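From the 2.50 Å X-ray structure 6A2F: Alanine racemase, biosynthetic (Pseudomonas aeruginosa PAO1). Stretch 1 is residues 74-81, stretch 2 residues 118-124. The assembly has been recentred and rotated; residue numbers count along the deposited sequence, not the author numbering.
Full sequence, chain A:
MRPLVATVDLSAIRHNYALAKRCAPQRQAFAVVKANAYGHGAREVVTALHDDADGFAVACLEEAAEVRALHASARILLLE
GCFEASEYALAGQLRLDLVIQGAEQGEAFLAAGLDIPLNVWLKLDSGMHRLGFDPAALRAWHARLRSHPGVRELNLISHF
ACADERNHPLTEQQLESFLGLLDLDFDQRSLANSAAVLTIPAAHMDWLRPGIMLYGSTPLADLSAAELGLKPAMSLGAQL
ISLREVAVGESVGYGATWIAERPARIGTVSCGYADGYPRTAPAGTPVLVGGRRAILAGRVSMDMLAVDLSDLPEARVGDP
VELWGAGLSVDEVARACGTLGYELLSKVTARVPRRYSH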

# COMPACT_ATOMS: atom_id res chain seq x y z
N ALA A 74 25.02 17.03 5.03
CA ALA A 74 25.17 15.82 4.22
C ALA A 74 24.80 16.03 2.75
O ALA A 74 23.93 16.85 2.42
N ARG A 75 25.47 15.29 1.88
CA ARG A 75 25.13 15.23 0.47
C ARG A 75 23.76 14.56 0.30
O ARG A 75 23.53 13.46 0.78
N ILE A 76 22.84 15.27 -0.36
CA ILE A 76 21.52 14.71 -0.69
C ILE A 76 21.29 14.76 -2.20
O ILE A 76 21.27 15.83 -2.81
N LEU A 77 21.12 13.58 -2.79
CA LEU A 77 20.90 13.45 -4.23
C LEU A 77 19.42 13.28 -4.56
O LEU A 77 18.77 12.40 -4.02
N LEU A 78 18.91 14.13 -5.44
CA LEU A 78 17.59 13.93 -6.03
C LEU A 78 17.76 12.99 -7.23
O LEU A 78 18.31 13.39 -8.26
N LEU A 79 17.30 11.75 -7.08
CA LEU A 79 17.50 10.72 -8.11
C LEU A 79 16.83 11.05 -9.45
O LEU A 79 17.37 10.73 -10.50
N GLU A 80 15.67 11.69 -9.39
CA GLU A 80 14.92 12.05 -10.59
C GLU A 80 15.08 13.53 -10.94
O GLU A 80 14.46 14.01 -11.89
N GLY A 81 15.91 14.23 -10.18
CA GLY A 81 16.07 15.68 -10.32
C GLY A 81 14.82 16.44 -9.93
O GLY A 81 13.94 15.92 -9.23
N LEU A 118 25.66 24.02 -7.86
CA LEU A 118 25.26 22.75 -7.26
C LEU A 118 25.90 21.57 -7.99
O LEU A 118 26.32 21.70 -9.15
N ASN A 119 25.99 20.43 -7.31
CA ASN A 119 26.46 19.21 -7.97
C ASN A 119 25.38 18.72 -8.92
O ASN A 119 24.20 18.62 -8.55
N VAL A 120 25.79 18.44 -10.15
CA VAL A 120 24.89 18.00 -11.21
C VAL A 120 25.30 16.61 -11.67
O VAL A 120 26.46 16.37 -12.03
N TRP A 121 24.34 15.68 -11.64
CA TRP A 121 24.53 14.32 -12.14
C TRP A 121 23.73 14.17 -13.43
O TRP A 121 22.50 14.26 -13.42
N LEU A 122 24.44 13.95 -14.53
CA LEU A 122 23.81 13.71 -15.82
C LEU A 122 23.45 12.25 -15.91
O LEU A 122 24.29 11.38 -15.68
N LYS A 123 22.19 11.98 -16.24
CA LYS A 123 21.71 10.61 -16.29
C LYS A 123 21.76 10.02 -17.69
O LYS A 123 21.12 10.52 -18.62
N LEU A 124 22.52 8.95 -17.82
CA LEU A 124 22.56 8.16 -19.03
C LEU A 124 21.47 7.10 -19.00
O LEU A 124 21.31 6.38 -18.01

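The two strands, 75-78 and 118-123, run in roughly the same direction, their axes 38° apart and 8.8 Å at closest approach. That spacing is too wide for backbone pairing, and no backbone hydrogen bond joins them; side chains must fill the gap. The nearest CA atoms of Leu77 and Trp121 lie 8.7 Å apart, and the contact buries a modest 274 Å² in all.

Along stretch 2 the rule is strict alternation. Leu118 opens the strand out of reach of its neighbour, and Asn119 is the first residue to point its CA-to-CB bond toward stretch 1. With chi1 in m, Asn119 brings ND2 to 3.3 Å from NH1 of Arg75. Both atoms are donors, so this is proximity without a hydrogen bond; both atoms are hydrogen-bonded elsewhere in the structure. Arg75 also points toward stretch 2, and its t, t, m conformation carries the guanidinium across the gap.

Val120 points away and takes no part. Trp121 then turns inward and gives the largest covered area of any residue here, 64 Å². Its chi1 is m and its chi2 73°, which lays one face of the indole against Leu77. Leu77, t at chi1 and p at chi2, points its CA-to-CB bond toward stretch 2, and its CD1 sits 3.6 Å from CD1 of Trp121. The same methyl carbon, Leu77 CD1, stands 3.9 Å from the centroid of the five-membered ring of Trp121 and 24° off its normal, a CH-pi contact over the face. Arg75 meets the same indole differently: its NH1 lies 3.9 Å from CZ2 of Trp121, at the ring's edge and near its plane, so this is not a cation stacked on the ring. The indole NE1 is hydrogen-bonded elsewhere in the structure.

Leu122 is again out of reach, and Lys123 supplies the last inward side chain. Its t, t, m, t conformation is extended except for the turn at chi3, and NZ of Lys123 donates a hydrogen bond of 2.7 Å to the backbone O of Leu79. Here the partner is main chain: the CA-to-CB bonds of Leu79 and Glu80 both point away, and CA of Glu80 is 4.3 Å from NZ of Lys123. The lysine thus reaches the loop just after strand 75-78, where a backbone bond from Gly81 N to Leu78 O, 3.2 Å long, marks a tight turn. Leu124 lies beyond the contact.

The design lesson is economical: three inward residues, spaced by two, supply an amide, an aromatic face and a long amine.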

# COMPACT_ATOMS: atom_id res chain seq x y z
CB ALA A 74 24.36 14.68 4.81
CB ARG A 75 26.21 14.46 -0.31
CG ARG A 75 26.12 14.60 -1.82
CD ARG A 75 26.99 13.59 -2.54
NE ARG A 75 28.41 13.96 -2.61
CZ ARG A 75 29.00 14.52 -3.67
NH1 ARG A 75 28.29 14.80 -4.76
NH2 ARG A 75 30.29 14.80 -3.63
CB ILE A 76 20.36 15.44 0.05
CG1 ILE A 76 20.62 15.52 1.56
CG2 ILE A 76 19.04 14.74 -0.22
CD1 ILE A 76 19.73 16.50 2.30
CB LEU A 77 21.69 12.25 -4.76
CG LEU A 77 21.44 11.80 -6.19
CD1 LEU A 77 21.87 12.87 -7.18
CD2 LEU A 77 22.16 10.49 -6.46
CB LEU A 78 16.99 15.25 -6.51
CG LEU A 78 16.66 16.38 -5.52
CD1 LEU A 78 16.37 17.66 -6.30
CD2 LEU A 78 15.48 16.02 -4.63
CB LEU A 79 17.02 9.35 -7.60
CG LEU A 79 17.85 8.72 -6.47
CD1 LEU A 79 17.07 7.60 -5.79
CD2 LEU A 79 19.20 8.22 -6.97
CB GLU A 80 13.43 11.71 -10.43
CG GLU A 80 13.15 10.23 -10.22
CD GLU A 80 11.71 9.97 -9.80
OE1 GLU A 80 10.79 10.66 -10.33
OE2 GLU A 80 11.49 9.08 -8.95
CB LEU A 118 23.74 22.63 -7.26
CG LEU A 118 22.91 23.65 -6.46
CD1 LEU A 118 21.46 23.59 -6.91
CD2 LEU A 118 23.01 23.42 -4.96
CB ASN A 119 26.82 18.13 -6.95
CG ASN A 119 27.91 18.57 -5.99
OD1 ASN A 119 28.79 19.35 -6.33
ND2 ASN A 119 27.84 18.05 -4.77
CB VAL A 120 24.91 18.99 -12.40
CG1 VAL A 120 24.07 18.46 -13.56
CG2 VAL A 120 24.40 20.37 -11.98
CB TRP A 121 24.05 13.30 -11.11
CG TRP A 121 24.80 13.32 -9.80
CD1 TRP A 121 24.72 14.26 -8.82
CD2 TRP A 121 25.73 12.33 -9.33
NE1 TRP A 121 25.54 13.93 -7.77
CE2 TRP A 121 26.17 12.75 -8.05
CE3 TRP A 121 26.23 11.13 -9.86
CZ2 TRP A 121 27.10 12.02 -7.30
CZ3 TRP A 121 27.16 10.40 -9.11
CH2 TRP A 121 27.58 10.84 -7.84
CB LEU A 122 24.76 14.09 -16.97
CG LEU A 122 25.05 15.56 -17.26
CD1 LEU A 122 26.15 15.69 -18.30
CD2 LEU A 122 23.79 16.27 -17.73
CB LYS A 123 20.30 10.48 -15.71
CG LYS A 123 19.83 9.04 -15.59
CD LYS A 123 18.51 8.92 -14.85
CE LYS A 123 18.66 9.24 -13.38
NZ LYS A 123 17.35 9.11 -12.68
CB LEU A 124 23.93 7.48 -19.17
CG LEU A 124 24.10 6.41 -20.25
CD1 LEU A 124 24.11 7.03 -21.64
CD2 LEU A 124 25.36 5.61 -19.99